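Local coordinates for beta-amyloid-like protein (Caenorhabditis elegans, PDB 3K66) that probably binds heparin through its E2 domain and, as a membrane-bound relative of human amyloid precursor protein, probably takes part in cell adhesion and neuronal development, at residues Asp3-Ile8 and Thr12-Asp17; Leu175-Thr180 and Thr200-Tyr205. All coordinates share one frame; numbering follows the deposited sequence.

Contact 1: residues Asp3-Ile8 and Thr12-Asp17; sequences DPYFKI and TNEHDD
Tyr5 and Asp17 bring the two backbones closest, with 6.6 Å between their CA atoms, where the N-terminal segment folds back beside the first turn of helix 14-53. The phenol of Tyr5 carries most of the contact. With CG anti to the backbone N (chi1 166°), the ring extends from the loop to Glu14, and its OH donates a hydrogen bond to Glu14 OE2 whose modelled length, 2.3 Å, is doubtful at this resolution. The two side chains cross at about a right angle, and the carboxylate, brought round by a bend at chi2, is turned 50° from the ring plane. Asp17 CB sits in plane at the ring edge, 4.0 Å from Tyr5 CD1. Ile8 CD1 packs on the same carbon, 3.6 Å from Asp17 CB. The loop itself is shaped by an Asx turn in which Asp3 OD2 accepts from Tyr5 N at 3.1 Å, while Arg24 of helix 14-53 forms a salt bridge with the same oxygen. Across on helix 55-119, His91 ND1 is hydrogen-bonded to Glu14 OE2, and Arg94 forms a cation-pi contact with the Tyr5 ring and a salt bridge with Glu14 OE1 that would probably favour the charged form of this buried carboxylate. Tyr5 CD2 packs over the centre of the Phe6 ring, 3.8 Å above its plane.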
ATOM      1  N   ASP A   3     -17.815  -8.025   4.990  1.00 85.25           N
ATOM      2  CA  ASP A   3     -16.904  -8.835   4.209  1.00 77.79           C
ATOM      3  C   ASP A   3     -16.075  -9.676   5.173  1.00 72.61           C
ATOM      4  O   ASP A   3     -15.728  -9.217   6.255  1.00 71.27           O
ATOM      5  CB  ASP A   3     -15.975  -7.935   3.398  1.00 75.78           C
ATOM      6  CG  ASP A   3     -15.432  -8.617   2.164  1.00 72.07           C
ATOM      7  OD1 ASP A   3     -16.124  -8.567   1.122  1.00 69.89           O
ATOM      8  OD2 ASP A   3     -14.320  -9.193   2.230  1.00 71.58           O
ATOM      9  N   PRO A   4     -15.746 -10.921   4.796  1.00 70.92           N
ATOM     10  CA  PRO A   4     -14.941 -11.759   5.692  1.00 69.26           C
ATOM     11  C   PRO A   4     -13.509 -11.215   5.835  1.00 67.93           C
ATOM     12  O   PRO A   4     -12.795 -11.525   6.790  1.00 67.56           O
ATOM     13  CB  PRO A   4     -14.985 -13.135   5.028  1.00 66.35           C
ATOM     14  CG  PRO A   4     -15.176 -12.825   3.591  1.00 68.87           C
ATOM     15  CD  PRO A   4     -16.126 -11.651   3.576  1.00 68.81           C
ATOM     16  N   TYR A   5     -13.105 -10.379   4.882  1.00 66.16           N
ATOM     17  CA  TYR A   5     -11.775  -9.767   4.872  1.00 65.10           C
ATOM     18  C   TYR A   5     -11.406  -8.988   6.136  1.00 64.86           C
ATOM     19  O   TYR A   5     -10.253  -9.022   6.569  1.00 64.00           O
ATOM     20  CB  TYR A   5     -11.652  -8.819   3.676  1.00 66.22           C
ATOM     21  CG  TYR A   5     -10.442  -7.910   3.778  1.00 66.41           C
ATOM     22  CD1 TYR A   5      -9.173  -8.366   3.403  1.00 65.97           C
ATOM     23  CD2 TYR A   5     -10.543  -6.632   4.352  1.00 66.09           C
ATOM     24  CE1 TYR A   5      -8.032  -7.587   3.600  1.00 64.50           C
ATOM     25  CE2 TYR A   5      -9.406  -5.844   4.562  1.00 65.23           C
ATOM     26  CZ  TYR A   5      -8.153  -6.334   4.181  1.00 65.97           C
ATOM     27  OH  TYR A   5      -7.019  -5.575   4.382  1.00 64.51           O
ATOM     28  N   PHE A   6     -12.371  -8.263   6.703  1.00 67.00           N
ATOM     29  CA  PHE A   6     -12.136  -7.447   7.906  1.00 67.49           C
ATOM     30  C   PHE A   6     -11.930  -8.155   9.243  1.00 69.30           C
ATOM     31  O   PHE A   6     -11.503  -7.508  10.203  1.00 68.89           O
ATOM     32  CB  PHE A   6     -13.246  -6.407   8.076  1.00 64.51           C
ATOM     33  CG  PHE A   6     -13.269  -5.375   6.993  1.00 64.14           C
ATOM     34  CD1 PHE A   6     -14.154  -5.495   5.928  1.00 64.31           C
ATOM     35  CD2 PHE A   6     -12.368  -4.316   7.010  1.00 63.78           C
ATOM     36  CE1 PHE A   6     -14.145  -4.581   4.885  1.00 66.10           C
ATOM     37  CE2 PHE A   6     -12.338  -3.387   5.976  1.00 65.81           C
ATOM     38  CZ  PHE A   6     -13.233  -3.517   4.900  1.00 66.29           C
ATOM     39  N   LYS A   7     -12.204  -9.459   9.324  1.00 72.41           N
ATOM     40  CA  LYS A   7     -12.014 -10.170  10.592  1.00 74.51           C
ATOM     41  C   LYS A   7     -11.007 -11.329  10.528  1.00 75.57           C
ATOM     42  O   LYS A   7     -11.094 -12.276  11.325  1.00 74.47           O
ATOM     43  CB  LYS A   7     -13.369 -10.668  11.122  1.00 76.59           C
ATOM     44  N   ILE A   8     -10.054 -11.231   9.591  1.00 75.16           N
ATOM     45  CA  ILE A   8      -9.008 -12.250   9.384  1.00 73.50           C
ATOM     46  C   ILE A   8      -8.013 -12.190  10.533  1.00 79.53           C
ATOM     47  O   ILE A   8      -7.961 -11.183  11.245  1.00 80.05           O
ATOM     48  CB  ILE A   8      -8.231 -12.034   8.061  1.00 69.08           C
ATOM     49  CG1 ILE A   8      -9.172 -12.239   6.880  1.00 66.67           C
ATOM     50  CG2 ILE A   8      -7.056 -13.021   7.972  1.00 66.43           C
ATOM     51  CD1 ILE A   8      -8.514 -12.017   5.527  1.00 57.76           C
ATOM     52  N   THR A  12      -0.911 -13.238   7.411  1.00 83.53           N
ATOM     53  CA  THR A  12       0.287 -13.760   6.749  1.00 79.66           C
ATOM     54  C   THR A  12       0.200 -13.537   5.246  1.00 78.12           C
ATOM     55  O   THR A  12       1.219 -13.329   4.591  1.00 78.68           O
ATOM     56  CB  THR A  12       0.495 -15.277   7.075  1.00 79.75           C
ATOM     57  OG1 THR A  12       1.184 -15.411   8.325  1.00 77.31           O
ATOM     58  CG2 THR A  12       1.297 -15.981   5.985  1.00 78.29           C
ATOM     59  N   ASN A  13      -1.007 -13.604   4.694  1.00 75.26           N
ATOM     60  CA  ASN A  13      -1.175 -13.368   3.272  1.00 73.02           C
ATOM     61  C   ASN A  13      -2.054 -12.159   3.022  1.00 70.89           C
ATOM     62  O   ASN A  13      -2.967 -12.200   2.190  1.00 71.76           O
ATOM     63  CB  ASN A  13      -1.743 -14.608   2.583  1.00 73.65           C
ATOM     64  CG  ASN A  13      -0.677 -15.634   2.295  1.00 74.92           C
ATOM     65  OD1 ASN A  13      -0.949 -16.671   1.705  1.00 76.03           O
ATOM     66  ND2 ASN A  13       0.556 -15.343   2.707  1.00 75.84           N
ATOM     67  N   GLU A  14      -1.767 -11.080   3.745  1.00 68.24           N
ATOM     68  CA  GLU A  14      -2.525  -9.859   3.579  1.00 69.71           C
ATOM     69  C   GLU A  14      -2.563  -9.382   2.118  1.00 69.74           C
ATOM     70  O   GLU A  14      -3.633  -9.008   1.644  1.00 70.33           O
ATOM     71  CB  GLU A  14      -1.976  -8.765   4.506  1.00 65.67           C
ATOM     72  CG  GLU A  14      -2.682  -7.418   4.385  1.00 65.53           C
ATOM     73  CD  GLU A  14      -4.142  -7.471   4.798  1.00 68.59           C
ATOM     74  OE1 GLU A  14      -4.557  -8.477   5.419  1.00 70.48           O
ATOM     75  OE2 GLU A  14      -4.884  -6.501   4.515  1.00 68.55           O
ATOM     76  N   HIS A  15      -1.430  -9.401   1.403  1.00 73.83           N
ATOM     77  CA  HIS A  15      -1.420  -8.949  -0.001  1.00 78.45           C
ATOM     78  C   HIS A  15      -2.512  -9.624  -0.787  1.00 75.07           C
ATOM     79  O   HIS A  15      -3.274  -8.958  -1.471  1.00 75.95           O
ATOM     80  CB  HIS A  15      -0.079  -9.217  -0.715  1.00 87.25           C
ATOM     81  CG  HIS A  15      -0.033  -8.767  -2.156  1.00101.22           C
ATOM     82  ND1 HIS A  15      -0.887  -7.813  -2.683  1.00107.56           N
ATOM     83  CD2 HIS A  15       0.811  -9.097  -3.166  1.00107.89           C
ATOM     84  CE1 HIS A  15      -0.567  -7.580  -3.943  1.00112.48           C
ATOM     85  NE2 HIS A  15       0.459  -8.344  -4.263  1.00112.24           N
ATOM     86  N   ASP A  16      -2.612 -10.941  -0.669  1.00 72.43           N
ATOM     87  CA  ASP A  16      -3.623 -11.687  -1.409  1.00 71.78           C
ATOM     88  C   ASP A  16      -5.052 -11.403  -0.924  1.00 69.20           C
ATOM     89  O   ASP A  16      -5.910 -11.065  -1.748  1.00 68.09           O
ATOM     90  CB  ASP A  16      -3.325 -13.182  -1.327  1.00 74.31           C
ATOM     91  CG  ASP A  16      -4.118 -13.999  -2.330  1.00 75.26           C
ATOM     92  OD1 ASP A  16      -3.949 -13.767  -3.552  1.00 77.70           O
ATOM     93  OD2 ASP A  16      -4.904 -14.875  -1.885  1.00 77.53           O
ATOM     94  N   ASP A  17      -5.310 -11.502   0.388  1.00 69.72           N
ATOM     95  CA  ASP A  17      -6.663 -11.264   0.921  1.00 70.85           C
ATOM     96  C   ASP A  17      -7.173  -9.886   0.530  1.00 68.09           C
ATOM     97  O   ASP A  17      -8.343  -9.720   0.181  1.00 67.71           O
ATOM     98  CB  ASP A  17      -6.709 -11.365   2.453  1.00 74.55           C
ATOM     99  CG  ASP A  17      -5.742 -12.381   3.011  1.00 79.53           C
ATOM    100  OD1 ASP A  17      -5.811 -13.557   2.604  1.00 82.16           O
ATOM    101  OD2 ASP A  17      -4.913 -11.993   3.865  1.00 85.18           O
TER

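Contact 2: residues Leu175-Thr180 and Thr200-Tyr205; sequences LRINGT and TYWKDY
Ile177 lays its CG2 methyl over one face of the Trp202 indole, the main meeting of helices 163-182 and 195-209 here. The methyl stands 3.3 Å from the centroid of the six-membered ring and only 10° off the ring normal, a CH-pi contact. Ile177 CD1, on the other branch, hangs past the NE1 side of the same face, 3.5 Å from Trp202 NE1. The tryptophan has CG anti to its own backbone N (chi1 178°), which carries the ring toward the other helix; the nearest CA atoms of the two segments, those of Ile177 and Trp202, are 9.2 Å apart. Asn178 approaches differently: its ND2 reaches the rim of the ring near the ring plane, 3.4 Å from Trp202 CZ3, with the amide turned 78° from the indole, so this is an edge contact and not a stack. This is helix-helix packing within the all-helical E2 structure, beside helix 123-154, whose Glu138 accepts a weak hydrogen bond from Trp202 NE1; Asp174 and Leu181 of helix 163-182 also touch the tryptophan. Replacing Trp202 by alanine is likely to leave the Ile177 methyl without its aromatic face and to remove the weak bond to Glu138. Between the two segments, attraction is chiefly dispersive and rests on the fit of a branched aliphatic side chain to a flat ring.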
ATOM      1  N   LEU A 175      18.763   5.273   9.626  1.00 53.33           N
ATOM      2  CA  LEU A 175      19.343   5.291  10.969  1.00 53.01           C
ATOM      3  C   LEU A 175      19.338   3.903  11.607  1.00 53.30           C
ATOM      4  O   LEU A 175      20.403   3.389  11.981  1.00 54.21           O
ATOM      5  CB  LEU A 175      18.617   6.292  11.868  1.00 51.72           C
ATOM      6  CG  LEU A 175      19.079   7.738  11.680  1.00 52.04           C
ATOM      7  CD1 LEU A 175      18.282   8.657  12.600  1.00 53.54           C
ATOM      8  CD2 LEU A 175      20.565   7.852  11.963  1.00 48.87           C
ATOM      9  N   ARG A 176      18.165   3.283  11.731  1.00 50.64           N
ATOM     10  CA  ARG A 176      18.110   1.944  12.314  1.00 51.63           C
ATOM     11  C   ARG A 176      19.096   0.997  11.574  1.00 52.12           C
ATOM     12  O   ARG A 176      19.896   0.296  12.207  1.00 52.72           O
ATOM     13  CB  ARG A 176      16.676   1.366  12.276  1.00 52.83           C
ATOM     14  CG  ARG A 176      15.710   1.976  13.283  1.00 52.44           C
ATOM     15  CD  ARG A 176      14.351   1.314  13.207  1.00 53.67           C
ATOM     16  NE  ARG A 176      13.690   1.604  11.942  1.00 57.92           N
ATOM     17  CZ  ARG A 176      12.793   2.568  11.762  1.00 59.82           C
ATOM     18  NH1 ARG A 176      12.423   3.349  12.771  1.00 61.49           N
ATOM     19  NH2 ARG A 176      12.284   2.770  10.551  1.00 64.41           N
ATOM     20  N   ILE A 177      19.077   0.985  10.242  1.00 52.40           N
ATOM     21  CA  ILE A 177      20.009   0.096   9.517  1.00 50.53           C
ATOM     22  C   ILE A 177      21.469   0.439   9.833  1.00 52.41           C
ATOM     23  O   ILE A 177      22.291  -0.452  10.044  1.00 51.85           O
ATOM     24  CB  ILE A 177      19.789   0.108   7.961  1.00 48.18           C
ATOM     25  CG1 ILE A 177      18.424  -0.506   7.640  1.00 47.19           C
ATOM     26  CG2 ILE A 177      20.849  -0.746   7.254  1.00 46.64           C
ATOM     27  CD1 ILE A 177      18.060  -0.509   6.177  1.00 42.72           C
ATOM     28  N   ASN A 178      21.825   1.713   9.861  1.00 49.87           N
ATOM     29  CA  ASN A 178      23.212   2.001  10.196  1.00 51.19           C
ATOM     30  C   ASN A 178      23.488   1.553  11.626  1.00 54.64           C
ATOM     31  O   ASN A 178      24.432   0.804  11.881  1.00 55.55           O
ATOM     32  CB  ASN A 178      23.548   3.477   9.988  1.00 49.23           C
ATOM     33  CG  ASN A 178      23.900   3.768   8.538  1.00 48.51           C
ATOM     34  OD1 ASN A 178      23.641   4.843   8.029  1.00 48.09           O
ATOM     35  ND2 ASN A 178      24.500   2.782   7.862  1.00 44.93           N
ATOM     36  N   GLY A 179      22.635   1.976  12.550  1.00 56.53           N
ATOM     37  CA  GLY A 179      22.806   1.569  13.923  1.00 55.72           C
ATOM     38  C   GLY A 179      22.988   0.064  14.006  1.00 56.86           C
ATOM     39  O   GLY A 179      23.853  -0.442  14.715  1.00 55.88           O
ATOM     40  N   THR A 180      22.188  -0.674  13.254  1.00 54.31           N
ATOM     41  CA  THR A 180      22.302  -2.121  13.313  1.00 53.81           C
ATOM     42  C   THR A 180      23.668  -2.613  12.812  1.00 56.24           C
ATOM     43  O   THR A 180      24.205  -3.595  13.325  1.00 56.39           O
ATOM     44  CB  THR A 180      21.151  -2.764  12.551  1.00 52.70           C
ATOM     45  OG1 THR A 180      19.920  -2.183  13.000  1.00 50.90           O
ATOM     46  CG2 THR A 180      21.101  -4.251  12.821  1.00 49.16           C
ATOM     47  N   THR A 200      27.146  -4.020   0.840  1.00 57.61           N
ATOM     48  CA  THR A 200      26.908  -4.173  -0.589  1.00 57.73           C
ATOM     49  C   THR A 200      25.519  -4.792  -0.795  1.00 58.12           C
ATOM     50  O   THR A 200      24.732  -4.362  -1.659  1.00 55.92           O
ATOM     51  CB  THR A 200      27.986  -5.044  -1.230  1.00 57.54           C
ATOM     52  OG1 THR A 200      29.267  -4.461  -0.965  1.00 57.50           O
ATOM     53  CG2 THR A 200      27.770  -5.139  -2.757  1.00 56.99           C
ATOM     54  N   TYR A 201      25.210  -5.786   0.029  1.00 58.07           N
ATOM     55  CA  TYR A 201      23.916  -6.438  -0.048  1.00 58.40           C
ATOM     56  C   TYR A 201      22.826  -5.400   0.100  1.00 58.73           C
ATOM     57  O   TYR A 201      21.802  -5.448  -0.579  1.00 59.44           O
ATOM     58  CB  TYR A 201      23.748  -7.481   1.053  1.00 60.07           C
ATOM     59  CG  TYR A 201      22.383  -8.144   1.037  1.00 61.42           C
ATOM     60  CD1 TYR A 201      22.050  -9.096   0.073  1.00 60.94           C
ATOM     61  CD2 TYR A 201      21.421  -7.810   1.992  1.00 61.19           C
ATOM     62  CE1 TYR A 201      20.799  -9.694   0.067  1.00 61.80           C
ATOM     63  CE2 TYR A 201      20.177  -8.398   1.994  1.00 61.37           C
ATOM     64  CZ  TYR A 201      19.872  -9.342   1.026  1.00 62.31           C
ATOM     65  OH  TYR A 201      18.630  -9.937   1.034  1.00 62.32           O
ATOM     66  N   TRP A 202      23.041  -4.461   1.008  1.00 56.70           N
ATOM     67  CA  TRP A 202      22.061  -3.403   1.239  1.00 53.08           C
ATOM     68  C   TRP A 202      21.918  -2.553  -0.023  1.00 54.40           C
ATOM     69  O   TRP A 202      20.814  -2.300  -0.471  1.00 53.90           O
ATOM     70  CB  TRP A 202      22.502  -2.557   2.431  1.00 49.80           C
ATOM     71  CG  TRP A 202      21.641  -1.405   2.778  1.00 44.80           C
ATOM     72  CD1 TRP A 202      20.326  -1.226   2.461  1.00 46.94           C
ATOM     73  CD2 TRP A 202      21.975  -0.349   3.680  1.00 43.61           C
ATOM     74  NE1 TRP A 202      19.814  -0.129   3.132  1.00 41.27           N
ATOM     75  CE2 TRP A 202      20.809   0.420   3.882  1.00 42.00           C
ATOM     76  CE3 TRP A 202      23.148   0.011   4.337  1.00 41.42           C
ATOM     77  CZ2 TRP A 202      20.782   1.529   4.727  1.00 44.02           C
ATOM     78  CZ3 TRP A 202      23.131   1.119   5.184  1.00 43.63           C
ATOM     79  CH2 TRP A 202      21.949   1.869   5.375  1.00 43.95           C
ATOM     80  N   LYS A 203      23.033  -2.128  -0.610  1.00 52.88           N
ATOM     81  CA  LYS A 203      22.969  -1.324  -1.821  1.00 53.82           C
ATOM     82  C   LYS A 203      22.330  -2.156  -2.941  1.00 56.32           C
ATOM     83  O   LYS A 203      21.442  -1.682  -3.666  1.00 54.72           O
ATOM     84  CB  LYS A 203      24.370  -0.847  -2.228  1.00 53.86           C
ATOM     85  CG  LYS A 203      24.470  -0.217  -3.611  1.00 54.47           C
ATOM     86  CD  LYS A 203      24.745  -1.264  -4.700  1.00 56.27           C
ATOM     87  CE  LYS A 203      25.339  -0.629  -5.971  1.00 53.91           C
ATOM     88  NZ  LYS A 203      24.467   0.479  -6.504  1.00 54.20           N
ATOM     89  N   ASP A 204      22.780  -3.404  -3.067  1.00 58.25           N
ATOM     90  CA  ASP A 204      22.233  -4.294  -4.081  1.00 57.99           C
ATOM     91  C   ASP A 204      20.744  -4.533  -3.843  1.00 57.45           C
ATOM     92  O   ASP A 204      19.929  -4.376  -4.746  1.00 57.27           O
ATOM     93  CB  ASP A 204      22.987  -5.632  -4.118  1.00 58.81           C
ATOM     94  CG  ASP A 204      24.317  -5.517  -4.839  1.00 61.44           C
ATOM     95  OD1 ASP A 204      24.378  -4.682  -5.766  1.00 62.36           O
ATOM     96  OD2 ASP A 204      25.283  -6.247  -4.495  1.00 62.58           O
ATOM     97  N   TYR A 205      20.372  -4.901  -2.622  1.00 56.15           N
ATOM     98  CA  TYR A 205      18.972  -5.150  -2.337  1.00 56.06           C
ATOM     99  C   TYR A 205      18.105  -3.936  -2.599  1.00 55.32           C
ATOM    100  O   TYR A 205      17.024  -4.068  -3.138  1.00 55.19           O
ATOM    101  CB  TYR A 205      18.761  -5.593  -0.901  1.00 57.04           C
ATOM    102  CG  TYR A 205      17.356  -6.105  -0.695  1.00 57.91           C
ATOM    103  CD1 TYR A 205      16.987  -7.374  -1.148  1.00 59.47           C
ATOM    104  CD2 TYR A 205      16.389  -5.320  -0.074  1.00 58.49           C
ATOM    105  CE1 TYR A 205      15.688  -7.848  -0.984  1.00 60.53           C
ATOM    106  CE2 TYR A 205      15.089  -5.781   0.099  1.00 60.44           C
ATOM    107  CZ  TYR A 205      14.749  -7.053  -0.359  1.00 61.22           C
ATOM    108  OH  TYR A 205      13.486  -7.550  -0.158  1.00 61.01           O
TER

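Contact 1 lies wholly earlier in the sequence than contact 2, and the two do not touch: their centres are 31 Å apart and their nearest atoms about 13 Å. Both nevertheless have a partner on helix 55-119. His91 and Arg94 on it meet contact 1, while further along Tyr110 is hydrogen-bonded through its OH to the backbone O of Thr180 in contact 2. Contact 1 lies nearer the centre of the chain, at 14 Å against 23 Å for contact 2. Contact 1 packs the N-terminal loop on the start of helix 14-53, whereas contact 2 joins two later helices.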